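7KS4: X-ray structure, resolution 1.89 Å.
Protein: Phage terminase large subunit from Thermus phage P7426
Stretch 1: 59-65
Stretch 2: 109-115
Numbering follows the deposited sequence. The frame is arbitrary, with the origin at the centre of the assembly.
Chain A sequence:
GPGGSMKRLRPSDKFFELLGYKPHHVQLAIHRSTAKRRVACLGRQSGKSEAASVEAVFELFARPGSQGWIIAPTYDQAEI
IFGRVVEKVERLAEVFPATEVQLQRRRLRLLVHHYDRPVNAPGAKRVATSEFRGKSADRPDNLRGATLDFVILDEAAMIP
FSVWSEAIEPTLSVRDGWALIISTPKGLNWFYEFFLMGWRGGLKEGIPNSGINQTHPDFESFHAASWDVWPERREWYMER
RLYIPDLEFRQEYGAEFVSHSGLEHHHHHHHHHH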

# COMPACT_ATOMS: atom_id res chain seq x y z
N GLU A 59 6.27 -2.46 -9.65
CA GLU A 59 5.64 -3.62 -10.28
C GLU A 59 5.30 -3.35 -11.74
O GLU A 59 5.54 -4.21 -12.60
CB GLU A 59 4.37 -4.00 -9.51
CG GLU A 59 4.62 -4.61 -8.15
CD GLU A 59 5.17 -6.03 -8.22
OE1 GLU A 59 4.85 -6.76 -9.18
OE2 GLU A 59 5.93 -6.41 -7.31
N LEU A 60 4.76 -2.17 -12.04
CA LEU A 60 4.27 -1.92 -13.40
C LEU A 60 5.41 -1.93 -14.41
O LEU A 60 5.20 -2.35 -15.56
CB LEU A 60 3.52 -0.59 -13.45
CG LEU A 60 2.25 -0.54 -12.57
CD1 LEU A 60 1.67 0.87 -12.56
CD2 LEU A 60 1.20 -1.55 -13.04
N PHE A 61 6.60 -1.49 -14.02
CA PHE A 61 7.75 -1.44 -14.92
C PHE A 61 8.63 -2.68 -14.83
O PHE A 61 9.16 -3.13 -15.85
CB PHE A 61 8.61 -0.21 -14.62
CG PHE A 61 8.02 1.06 -15.12
CD1 PHE A 61 8.12 1.41 -16.45
CD2 PHE A 61 7.34 1.91 -14.26
CE1 PHE A 61 7.57 2.59 -16.92
CE2 PHE A 61 6.78 3.09 -14.73
CZ PHE A 61 6.90 3.42 -16.06
N ALA A 62 8.83 -3.21 -13.61
CA ALA A 62 9.74 -4.33 -13.42
C ALA A 62 9.08 -5.67 -13.73
O ALA A 62 9.79 -6.66 -13.93
CB ALA A 62 10.27 -4.36 -11.98
N ARG A 63 7.75 -5.71 -13.77
CA ARG A 63 6.99 -6.93 -14.03
C ARG A 63 6.00 -6.63 -15.14
O ARG A 63 4.81 -6.42 -14.89
CB ARG A 63 6.29 -7.41 -12.76
CG ARG A 63 7.21 -8.09 -11.78
CD ARG A 63 7.53 -9.49 -12.26
NE ARG A 63 8.33 -10.25 -11.31
CZ ARG A 63 8.58 -11.56 -11.43
NH1 ARG A 63 8.10 -12.24 -12.46
NH2 ARG A 63 9.32 -12.18 -10.52
N PRO A 64 6.46 -6.57 -16.39
CA PRO A 64 5.55 -6.26 -17.51
C PRO A 64 4.37 -7.22 -17.54
O PRO A 64 4.54 -8.44 -17.45
CB PRO A 64 6.44 -6.41 -18.75
CG PRO A 64 7.83 -6.20 -18.25
CD PRO A 64 7.84 -6.78 -16.85
N GLY A 65 3.18 -6.66 -17.71
CA GLY A 65 1.97 -7.43 -17.66
C GLY A 65 1.39 -7.60 -16.27
O GLY A 65 0.32 -8.21 -16.13
N ARG A 109 -7.92 4.11 -14.11
CA ARG A 109 -7.27 3.02 -14.82
C ARG A 109 -5.98 3.53 -15.44
O ARG A 109 -6.00 4.48 -16.23
CB ARG A 109 -8.19 2.43 -15.89
CG ARG A 109 -7.79 1.04 -16.35
CD ARG A 109 -8.59 0.60 -17.56
NE ARG A 109 -8.24 -0.75 -17.98
CZ ARG A 109 -8.47 -1.24 -19.20
NH1 ARG A 109 -9.04 -0.49 -20.13
NH2 ARG A 109 -8.11 -2.49 -19.48
N LEU A 110 -4.87 2.90 -15.08
CA LEU A 110 -3.55 3.27 -15.57
C LEU A 110 -2.94 2.06 -16.27
O LEU A 110 -2.91 0.96 -15.70
CB LEU A 110 -2.66 3.74 -14.42
CG LEU A 110 -1.22 4.14 -14.75
CD1 LEU A 110 -1.17 5.36 -15.64
CD2 LEU A 110 -0.45 4.37 -13.45
N LEU A 111 -2.47 2.27 -17.49
CA LEU A 111 -1.88 1.21 -18.31
C LEU A 111 -0.45 1.58 -18.67
O LEU A 111 -0.18 2.71 -19.10
CB LEU A 111 -2.69 0.99 -19.59
CG LEU A 111 -4.16 0.61 -19.39
CD1 LEU A 111 -4.85 0.50 -20.74
CD2 LEU A 111 -4.29 -0.68 -18.62
N VAL A 112 0.47 0.63 -18.52
CA VAL A 112 1.84 0.80 -18.99
C VAL A 112 2.07 -0.24 -20.08
O VAL A 112 2.24 -1.43 -19.80
CB VAL A 112 2.86 0.65 -17.85
CG1 VAL A 112 4.26 0.89 -18.38
CG2 VAL A 112 2.55 1.62 -16.72
N HIS A 113 2.07 0.21 -21.33
CA HIS A 113 2.28 -0.69 -22.45
C HIS A 113 3.78 -0.91 -22.66
O HIS A 113 4.55 0.06 -22.70
CB HIS A 113 1.65 -0.12 -23.72
CG HIS A 113 0.18 0.14 -23.61
ND1 HIS A 113 -0.74 -0.87 -23.46
CD2 HIS A 113 -0.52 1.29 -23.64
CE1 HIS A 113 -1.95 -0.35 -23.39
NE2 HIS A 113 -1.85 0.96 -23.50
N HIS A 114 4.18 -2.17 -22.79
CA HIS A 114 5.58 -2.54 -23.01
C HIS A 114 5.74 -3.05 -24.44
O HIS A 114 4.96 -3.89 -24.89
CB HIS A 114 6.01 -3.62 -22.03
CG HIS A 114 6.09 -3.14 -20.61
ND1 HIS A 114 7.27 -2.70 -20.05
CD2 HIS A 114 5.15 -3.03 -19.66
CE1 HIS A 114 7.04 -2.33 -18.80
NE2 HIS A 114 5.76 -2.52 -18.54
N TYR A 115 6.76 -2.54 -25.13
CA TYR A 115 6.98 -2.84 -26.54
C TYR A 115 8.26 -3.65 -26.73
O TYR A 115 9.06 -3.82 -25.80
CB TYR A 115 7.04 -1.53 -27.34
CG TYR A 115 5.71 -0.84 -27.40
CD1 TYR A 115 4.90 -0.94 -28.52
CD2 TYR A 115 5.24 -0.10 -26.32
CE1 TYR A 115 3.67 -0.32 -28.58
CE2 TYR A 115 4.01 0.53 -26.37
CZ TYR A 115 3.23 0.41 -27.50
OH TYR A 115 2.00 1.04 -27.55

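The last turn of a helix leaves carbonyl groups for which the chain no longer places an amide four residues further on, and proteins commonly meet this need with a side chain from a neighbouring element. The contact between residues 59-65 and 109-115 of this phage terminase large subunit is a compact example, in which a β-strand packs apolar side chains against a helix end and, near its own end, contributes a histidine that serves one of the helix carbonyls.

The alternation of the strand sets the pattern. Arg 109 opens it out of reach of the helix, its guanidinium hydrogen-bonded elsewhere in the structure. Leu 110 is the first residue to engage. Its CA-to-CB bond points toward the helical stretch, and its CD2 lies 4.2 Å from CD1 of Leu 60, a van der Waals contact between two buried leucines. Because a strand turns successive side chains to alternate sides, Leu 111 points away and takes no part.

Val 112 brings the direction back toward the helix and sits where the backbones are in register, its CA 6.7 Å from the CA of Leu 60. With chi1 in the t well, the two methyls of its short, branched side chain reach different neighbours: CG2 of Val 112 is 4.1 Å from CB of Leu 60, while CG1 of Val 112 is 4.0 Å from CE1 of Phe 61. The second contact shows why the direction of CA-to-CB alone can mislead. That bond in Phe 61 points away from the strand, yet the length of the side chain carries the end of the ring back to the valine, which it meets obliquely. The side chain of Leu 60, whose own CA-to-CB bond runs sideways, thus packs against both Leu 110 and Val 112.

His 113 again falls out of reach, and both of its ring nitrogens are hydrogen-bonded elsewhere in the structure. His 114 then supplies the polar part of the contact and has the largest area covered by the opposing stretch. Its NE2 donates a hydrogen bond to the carbonyl O of Leu 60 at 3.0 Å, with an N-H...O angle of 153°. The acceptor lies near the plane of the imidazole, as a good bond to a ring N-H requires. The helix is ending here: Arg 63 N still donates to Glu 59 O at 2.9 Å, but Arg 63 itself is the first residue to leave helical backbone angles, and Pro 64, four residues after Leu 60, has no amide hydrogen to offer. The histidine of the strand supplies an N-H instead.

The same ring offers a face as well as an edge. CB of Pro 64 stands 3.8 Å from the centroid of the His 114 ring and 11° off its normal, a CH-π contact, so one imidazole binds the carbonyl in its plane and carries the proline over one face. Tyr 115 closes the strand beyond reach of the helix.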